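Local coordinates for protein putative Phosphoglycerate mutase (Plasmodium falciparum, PDB 3EOZ) that probably acts as a serine/threonine phosphatase of the PGAM5 type, a membrane-associated member of the histidine phosphatase superfamily to which phosphoglycerate mutases also belong, at residues 135-138 and 139-143; 158-161 and 162-166; 81-84 and 85-89. One frame throughout, in Å; residues are numbered along the deposited sequence.

All three contacts are local packing along helices of the histidine phosphatase domain. Contact 1 closes helix 114-139 and contact 2 fills most of helix 156-166; their centres lie 13 Å apart and they touch directly. The Y135 ring of contact 1 meets the R165 side chain of contact 2, with Y135 CE2 3.1 Å from R165 NE, and F139 CE2 comes within 3.6 Å of F162 CG. Both also reach one phosphate ion, probably from the crystallisation liquor, through Y135 OH and R165 NE. Contact 3, on helix 78-88, stands apart, its centre 22 Å from those of the other two and its nearest atoms about 10 Å from contact 2.

Contact 1 (135-138 and 139-143); sequences YETY and FYKPS. With PO4 (phosphate ion), chain D.
Y135, F139 and Y140 make an aromatic cluster at the C-terminal end of helix 114-139, where the chain leaves the helix for the loop before strand 148-154. Y135 and F139 form an offset stack, with centroids 4.8 Å apart and planes 20° from parallel. F139 CB also makes a CH-pi contact with the same Y135 ring, sitting over its face toward the rim. Y140 meets Y135 differently: the edge of Y135 is turned toward the face of Y140 in an offset edge-to-face pair whose planes are 69° apart. With CG anti to the backbone N (chi1 179°), the Y135 ring can meet both aromatic neighbours. Beyond the stack, F139 packs edge-to-face with F162 and touches A166, both of helix 156-166, and I24 and L26 of strand 22-28.

Looser side-chain contacts follow: E136 CG lies 3.7 Å from Y140 CD2. T137 and K141, one turn apart, lie side by side and point the same way, in van der Waals contact with T137 CG2 3.8 Å from K141 NZ; the T137 hydroxyl itself bonds back to K133 O.

Backbone bonds finish the turn. F139 N donates to Y135 O, while E136 O accepts twice, from Y140 N and from K141 N. The second is an i-to-i+5 bond, and K141 N approaches nearly along the C=O axis, whereas Y140 N stands above the carbonyl plane.

At the polar end of the cluster, O2 of a phosphate ion, also bonded by R165, lies at the edge of the Y135 ring, in its plane, and accepts from Y135 OH at 2.8 Å.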
loop_
_atom_site.group_PDB
_atom_site.type_symbol
_atom_site.label_atom_id
_atom_site.label_comp_id
_atom_site.label_asym_id
_atom_site.label_seq_id
_atom_site.Cartn_x
_atom_site.Cartn_y
_atom_site.Cartn_z
ATOM N N TYR B 135 11.036 14.459 14.805
ATOM C CA TYR B 135 10.907 13.008 14.788
ATOM C C TYR B 135 11.468 12.418 16.072
ATOM O O TYR B 135 10.845 11.588 16.703
ATOM C CB TYR B 135 11.627 12.401 13.567
ATOM C CG TYR B 135 11.543 10.897 13.541
ATOM C CD1 TYR B 135 10.338 10.263 13.271
ATOM C CD2 TYR B 135 12.657 10.112 13.829
ATOM C CE1 TYR B 135 10.251 8.871 13.268
ATOM C CE2 TYR B 135 12.581 8.723 13.830
ATOM C CZ TYR B 135 11.380 8.108 13.550
ATOM O OH TYR B 135 11.284 6.741 13.555
ATOM N N GLU B 136 12.656 12.861 16.455
ATOM C CA GLU B 136 13.273 12.418 17.708
ATOM C C GLU B 136 12.513 12.880 18.947
ATOM O O GLU B 136 12.433 12.143 19.927
ATOM C CB GLU B 136 14.699 12.915 17.791
ATOM C CG GLU B 136 15.571 12.337 16.687
ATOM C CD GLU B 136 17.024 12.721 16.805
ATOM O OE1 GLU B 136 17.348 13.623 17.609
ATOM O OE2 GLU B 136 17.846 12.108 16.086
ATOM N N THR B 137 11.991 14.104 18.914
ATOM C CA THR B 137 11.232 14.601 20.026
ATOM C C THR B 137 10.056 13.666 20.279
ATOM O O THR B 137 9.886 13.177 21.387
ATOM C CB THR B 137 10.697 15.997 19.781
ATOM O OG1 THR B 137 11.787 16.904 19.630
ATOM C CG2 THR B 137 9.748 16.436 20.948
ATOM N N TYR B 138 9.282 13.382 19.240
ATOM C CA TYR B 138 8.015 12.709 19.421
ATOM C C TYR B 138 8.144 11.201 19.352
ATOM O O TYR B 138 7.313 10.490 19.917
ATOM C CB TYR B 138 6.985 13.270 18.437
ATOM C CG TYR B 138 6.811 14.770 18.610
ATOM C CD1 TYR B 138 6.163 15.289 19.735
ATOM C CD2 TYR B 138 7.319 15.662 17.682
ATOM C CE1 TYR B 138 6.010 16.669 19.918
ATOM C CE2 TYR B 138 7.180 17.032 17.848
ATOM C CZ TYR B 138 6.513 17.538 18.976
ATOM O OH TYR B 138 6.369 18.902 19.147
ATOM N N PHE B 139 9.205 10.697 18.718
ATOM C CA PHE B 139 9.385 9.236 18.647
ATOM C C PHE B 139 10.452 8.649 19.576
ATOM O O PHE B 139 10.313 7.515 19.992
ATOM C CB PHE B 139 9.602 8.767 17.211
ATOM C CG PHE B 139 8.367 8.807 16.381
ATOM C CD1 PHE B 139 7.664 7.639 16.098
ATOM C CD2 PHE B 139 7.883 10.005 15.903
ATOM C CE1 PHE B 139 6.487 7.675 15.336
ATOM C CE2 PHE B 139 6.725 10.050 15.138
ATOM C CZ PHE B 139 6.026 8.883 14.847
ATOM N N TYR B 140 11.498 9.393 19.914
ATOM C CA TYR B 140 12.518 8.865 20.820
ATOM C C TYR B 140 12.389 9.354 22.263
ATOM O O TYR B 140 12.633 8.611 23.189
ATOM C CB TYR B 140 13.925 9.218 20.334
ATOM C CG TYR B 140 14.366 8.618 19.012
ATOM C CD1 TYR B 140 13.655 7.586 18.387
ATOM C CD2 TYR B 140 15.528 9.073 18.408
ATOM C CE1 TYR B 140 14.086 7.052 17.176
ATOM C CE2 TYR B 140 15.977 8.546 17.211
ATOM C CZ TYR B 140 15.255 7.536 16.597
ATOM O OH TYR B 140 15.716 7.039 15.405
ATOM N N LYS B 141 12.044 10.618 22.448
ATOM C CA LYS B 141 12.091 11.238 23.772
ATOM C C LYS B 141 11.361 10.330 24.771
ATOM O O LYS B 141 10.187 10.015 24.560
ATOM C CB LYS B 141 11.467 12.639 23.730
ATOM C CG LYS B 141 11.927 13.593 24.839
ATOM C CD LYS B 141 12.117 15.042 24.313
ATOM C CE LYS B 141 11.034 16.005 24.812
ATOM N NZ LYS B 141 11.250 17.412 24.333
ATOM N N PRO B 142 12.074 9.874 25.829
ATOM C CA PRO B 142 11.604 8.896 26.813
ATOM C C PRO B 142 10.182 9.112 27.290
ATOM O O PRO B 142 9.782 10.261 27.535
ATOM C CB PRO B 142 12.570 9.090 27.982
ATOM C CG PRO B 142 13.854 9.459 27.332
ATOM C CD PRO B 142 13.489 10.233 26.072
ATOM N N SER B 143 9.443 8.007 27.424
ATOM C CA SER B 143 8.030 8.033 27.806
ATOM C C SER B 143 7.879 7.913 29.324
ATOM O O SER B 143 8.831 7.532 30.017
ATOM C CB SER B 143 7.281 6.884 27.118
HETATM P P PO4 D . 14.827 5.367 12.784
HETATM O O1 PO4 D . 15.418 4.051 12.324
HETATM O O2 PO4 D . 13.568 5.104 13.595
HETATM O O3 PO4 D . 15.842 6.067 13.649
HETATM O O4 PO4 D . 14.585 6.233 11.567
#

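Contact 2 (158-161 and 162-166). With PO4 (phosphate ion), chain D.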
loop_
_atom_site.group_PDB
_atom_site.type_symbol
_atom_site.label_atom_id
_atom_site.label_comp_id
_atom_site.label_asym_id
_atom_site.label_seq_id
_atom_site.Cartn_x
_atom_site.Cartn_y
_atom_site.Cartn_z
ATOM N N VAL B 158 4.154 15.846 7.201
ATOM C CA VAL B 158 4.856 15.521 8.425
ATOM C C VAL B 158 4.507 14.092 8.861
ATOM O O VAL B 158 5.420 13.287 9.075
ATOM C CB VAL B 158 4.565 16.554 9.539
ATOM C CG1 VAL B 158 4.907 15.982 10.969
ATOM C CG2 VAL B 158 5.319 17.844 9.222
ATOM N N ILE B 159 3.209 13.778 8.944
ATOM C CA ILE B 159 2.756 12.407 9.197
ATOM C C ILE B 159 3.418 11.377 8.258
ATOM O O ILE B 159 3.753 10.249 8.671
ATOM C CB ILE B 159 1.217 12.240 9.062
ATOM C CG1 ILE B 159 0.508 13.051 10.134
ATOM C CG2 ILE B 159 0.840 10.785 9.229
ATOM C CD1 ILE B 159 -0.953 12.647 10.442
ATOM N N ARG B 160 3.584 11.770 7.004
ATOM C CA ARG B 160 4.185 10.914 5.999
ATOM C C ARG B 160 5.627 10.629 6.323
ATOM O O ARG B 160 6.040 9.469 6.318
ATOM C CB ARG B 160 4.091 11.562 4.618
ATOM C CG ARG B 160 4.511 10.633 3.503
ATOM C CD ARG B 160 4.064 11.119 2.153
ATOM N NE ARG B 160 4.725 12.370 1.797
ATOM C CZ ARG B 160 4.104 13.465 1.366
ATOM N NH1 ARG B 160 2.774 13.495 1.219
ATOM N NH2 ARG B 160 4.825 14.545 1.070
ATOM N N TYR B 161 6.395 11.679 6.595
ATOM C CA TYR B 161 7.803 11.534 6.977
ATOM C C TYR B 161 7.903 10.647 8.226
ATOM O O TYR B 161 8.595 9.648 8.212
ATOM C CB TYR B 161 8.453 12.902 7.224
ATOM C CG TYR B 161 9.888 12.843 7.730
ATOM C CD1 TYR B 161 10.164 12.642 9.070
ATOM C CD2 TYR B 161 10.976 13.032 6.861
ATOM C CE1 TYR B 161 11.472 12.589 9.540
ATOM C CE2 TYR B 161 12.286 12.977 7.319
ATOM C CZ TYR B 161 12.528 12.758 8.661
ATOM O OH TYR B 161 13.822 12.700 9.134
ATOM N N PHE B 162 7.185 10.994 9.288
ATOM C CA PHE B 162 7.206 10.194 10.516
ATOM C C PHE B 162 6.953 8.719 10.272
ATOM O O PHE B 162 7.687 7.871 10.759
ATOM C CB PHE B 162 6.164 10.705 11.539
ATOM C CG PHE B 162 6.508 12.042 12.181
ATOM C CD1 PHE B 162 7.780 12.621 12.058
ATOM C CD2 PHE B 162 5.550 12.719 12.918
ATOM C CE1 PHE B 162 8.073 13.835 12.660
ATOM C CE2 PHE B 162 5.843 13.941 13.530
ATOM C CZ PHE B 162 7.104 14.494 13.399
ATOM N N LEU B 163 5.903 8.410 9.530
ATOM C CA LEU B 163 5.465 7.018 9.407
ATOM C C LEU B 163 6.314 6.253 8.412
ATOM O O LEU B 163 6.631 5.085 8.642
ATOM C CB LEU B 163 3.984 6.938 9.046
ATOM C CG LEU B 163 3.027 7.378 10.161
ATOM C CD1 LEU B 163 1.578 7.288 9.692
ATOM C CD2 LEU B 163 3.209 6.535 11.387
ATOM N N CYS B 164 6.700 6.894 7.312
ATOM C CA CYS B 164 7.641 6.239 6.388
ATOM C C CYS B 164 8.895 5.825 7.150
ATOM O O CYS B 164 9.413 4.705 6.993
ATOM C CB CYS B 164 8.017 7.142 5.195
ATOM S SG CYS B 164 6.722 7.269 3.944
ATOM N N ARG B 165 9.359 6.736 7.997
ATOM C CA ARG B 165 10.570 6.514 8.764
ATOM C C ARG B 165 10.343 5.506 9.915
ATOM O O ARG B 165 11.058 4.512 10.016
ATOM C CB ARG B 165 11.097 7.852 9.258
ATOM C CG ARG B 165 12.335 7.722 10.059
ATOM C CD ARG B 165 13.019 9.062 10.306
ATOM N NE ARG B 165 14.168 8.843 11.190
ATOM C CZ ARG B 165 14.971 9.796 11.637
ATOM N NH1 ARG B 165 14.768 11.061 11.293
ATOM N NH2 ARG B 165 15.963 9.480 12.453
ATOM N N ALA B 166 9.320 5.714 10.738
ATOM C CA ALA B 166 9.095 4.826 11.894
ATOM C C ALA B 166 8.757 3.398 11.483
ATOM O O ALA B 166 9.168 2.432 12.137
ATOM C CB ALA B 166 7.975 5.397 12.829
HETATM P P PO4 D . 14.827 5.367 12.784
HETATM O O1 PO4 D . 15.418 4.051 12.324
HETATM O O2 PO4 D . 13.568 5.104 13.595
HETATM O O3 PO4 D . 15.842 6.067 13.649
HETATM O O4 PO4 D . 14.585 6.233 11.567
#
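Y161 and R165 lie side by side one turn apart on helix 156-166, an alpha helix packed against the central sheet of the histidine phosphatase fold. Their polar ends are joined by R165 NH1, which donates to Y161 OH at 2.9 Å; the bond is bent, 132° at the hydrogen, and the hydroxyl is tilted out of the guanidinium plane. NH1 is also hydrogen-bonded to N132 OD1 of helix 114-139, so two oxygens hold this nitrogen. NE serves a different acceptor: it gives a nearly straight bond (166°) to O4 of a phosphate ion, which Y135 OH binds as well. The R165 chain is extended from CG to NE, which carries the guanidinium out alongside the Y161 ring, the two planes 74° apart.

The carbonyls of V158 to Y161 are satisfied by the usual i-to-i+4 donors. V158 O takes F162 N, I159 O takes L163 N, R160 O takes C164 N at 2.8 Å, and Y161 O takes R165 N. A fifth bond, A166 N to F162 O, continues the ladder.

The apolar side chains need no such partners and pack in the same spacing. I159 CG2 meets L163 CD1 at 3.6 Å, on the flank that also touches L26 of strand 22-28 through L163. Y161 and C164 pack against S178 and S179 of the second subunit. Over one face of the F162 ring, V158 CG1 makes a CH-pi contact, 3.4 Å from F162 CE2.

Contact 3 (81-84 and 85-89)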
loop_
_atom_site.group_PDB
_atom_site.type_symbol
_atom_site.label_atom_id
_atom_site.label_comp_id
_atom_site.label_asym_id
_atom_site.label_seq_id
_atom_site.Cartn_x
_atom_site.Cartn_y
_atom_site.Cartn_z
ATOM N N LYS B 81 -3.002 25.278 14.450
ATOM C CA LYS B 81 -3.539 25.979 15.631
ATOM C C LYS B 81 -5.054 25.828 15.769
ATOM O O LYS B 81 -5.572 25.502 16.842
ATOM C CB LYS B 81 -3.157 27.466 15.577
ATOM C CG LYS B 81 -1.742 27.727 16.109
ATOM C CD LYS B 81 -1.051 28.954 15.524
ATOM C CE LYS B 81 0.354 29.080 16.128
ATOM N NZ LYS B 81 1.262 30.033 15.405
ATOM N N GLU B 82 -5.751 26.041 14.664
ATOM C CA GLU B 82 -7.195 25.902 14.618
ATOM C C GLU B 82 -7.636 24.499 15.060
ATOM O O GLU B 82 -8.456 24.355 15.980
ATOM C CB GLU B 82 -7.683 26.205 13.199
ATOM C CG GLU B 82 -8.914 27.070 13.128
ATOM C CD GLU B 82 -9.057 27.797 11.790
ATOM O OE1 GLU B 82 -8.034 28.218 11.193
ATOM O OE2 GLU B 82 -10.214 27.964 11.344
ATOM N N THR B 83 -7.070 23.472 14.418
ATOM C CA THR B 83 -7.375 22.073 14.734
ATOM C C THR B 83 -7.058 21.778 16.193
ATOM O O THR B 83 -7.848 21.132 16.878
ATOM C CB THR B 83 -6.589 21.096 13.783
ATOM O OG1 THR B 83 -7.026 21.295 12.434
ATOM C CG2 THR B 83 -6.793 19.642 14.163
ATOM N N ALA B 84 -5.905 22.258 16.663
ATOM C CA ALA B 84 -5.530 22.122 18.078
ATOM C C ALA B 84 -6.614 22.727 18.979
ATOM O O ALA B 84 -7.083 22.084 19.920
ATOM C CB ALA B 84 -4.191 22.779 18.339
ATOM N N ASN B 85 -7.020 23.953 18.662
ATOM C CA ASN B 85 -8.076 24.628 19.409
ATOM C C ASN B 85 -9.344 23.777 19.507
ATOM O O ASN B 85 -9.785 23.454 20.600
ATOM C CB ASN B 85 -8.395 25.990 18.788
ATOM C CG ASN B 85 -7.640 27.128 19.451
ATOM O OD1 ASN B 85 -6.614 27.604 18.933
ATOM N ND2 ASN B 85 -8.147 27.579 20.606
ATOM N N ILE B 86 -9.905 23.404 18.358
ATOM C CA ILE B 86 -11.116 22.597 18.315
ATOM C C ILE B 86 -10.946 21.308 19.132
ATOM O O ILE B 86 -11.880 20.863 19.822
ATOM C CB ILE B 86 -11.488 22.262 16.857
ATOM C CG1 ILE B 86 -11.877 23.533 16.096
ATOM C CG2 ILE B 86 -12.630 21.251 16.792
ATOM C CD1 ILE B 86 -11.969 23.355 14.581
ATOM N N ILE B 87 -9.748 20.711 19.071
ATOM C CA ILE B 87 -9.467 19.474 19.823
ATOM C C ILE B 87 -9.321 19.744 21.326
ATOM O O ILE B 87 -9.730 18.903 22.121
ATOM C CB ILE B 87 -8.250 18.677 19.224
ATOM C CG1 ILE B 87 -8.689 17.963 17.940
ATOM C CG2 ILE B 87 -7.706 17.634 20.197
ATOM C CD1 ILE B 87 -7.551 17.425 17.088
ATOM N N SER B 88 -8.763 20.901 21.699
ATOM C CA SER B 88 -8.732 21.380 23.109
ATOM C C SER B 88 -10.030 21.156 23.866
ATOM O O SER B 88 -10.034 20.598 24.958
ATOM C CB SER B 88 -8.459 22.885 23.194
ATOM O OG SER B 88 -7.277 23.240 22.512
ATOM N N LYS B 89 -11.128 21.606 23.271
ATOM C CA LYS B 89 -12.457 21.448 23.862
ATOM C C LYS B 89 -12.663 20.095 24.529
ATOM O O LYS B 89 -13.296 20.030 25.578
ATOM C CB LYS B 89 -13.546 21.660 22.807
#
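Four successive i-to-i+4 hydrogen bonds carry the backbone of helix 78-88 from K81 to S88: N85 N to K81 O, I86 N to E82 O, I87 N to T83 O and S88 N to A84 O, with lengths from 2.7 Å to 2.9 Å.

The last of these carbonyls is gripped twice. S88 OG turns back and donates to A84 O at 2.8 Å, from above the carbonyl plane, while S88 N comes in close to the C=O direction. The hydroxyl can fold back like this because OG stands beside its own backbone N (chi1 -55°).

Apolar packing along the helix is carried by T83 and I87, which lie side by side and point the same way, T83 CG2 touching I87 CD1 at 3.7 Å. The T83 hydroxyl is turned to the preceding turn, where it bonds to R79 O. Together with A84, this pair faces the sheet: T83 and A84 rest on I153, and I87 reaches L151, I153 and I72. I86 leans instead on helix 49-64, against C50, A53 and D54. Near the start of the segment, the amine of K81 is held by D76 O.

With its apolar face laid over parallel strands, helix 78-88 is the connection of the beta-alpha-beta crossover from strand 68-74 to strand 95-98, a unit of the alpha/beta histidine phosphatase fold.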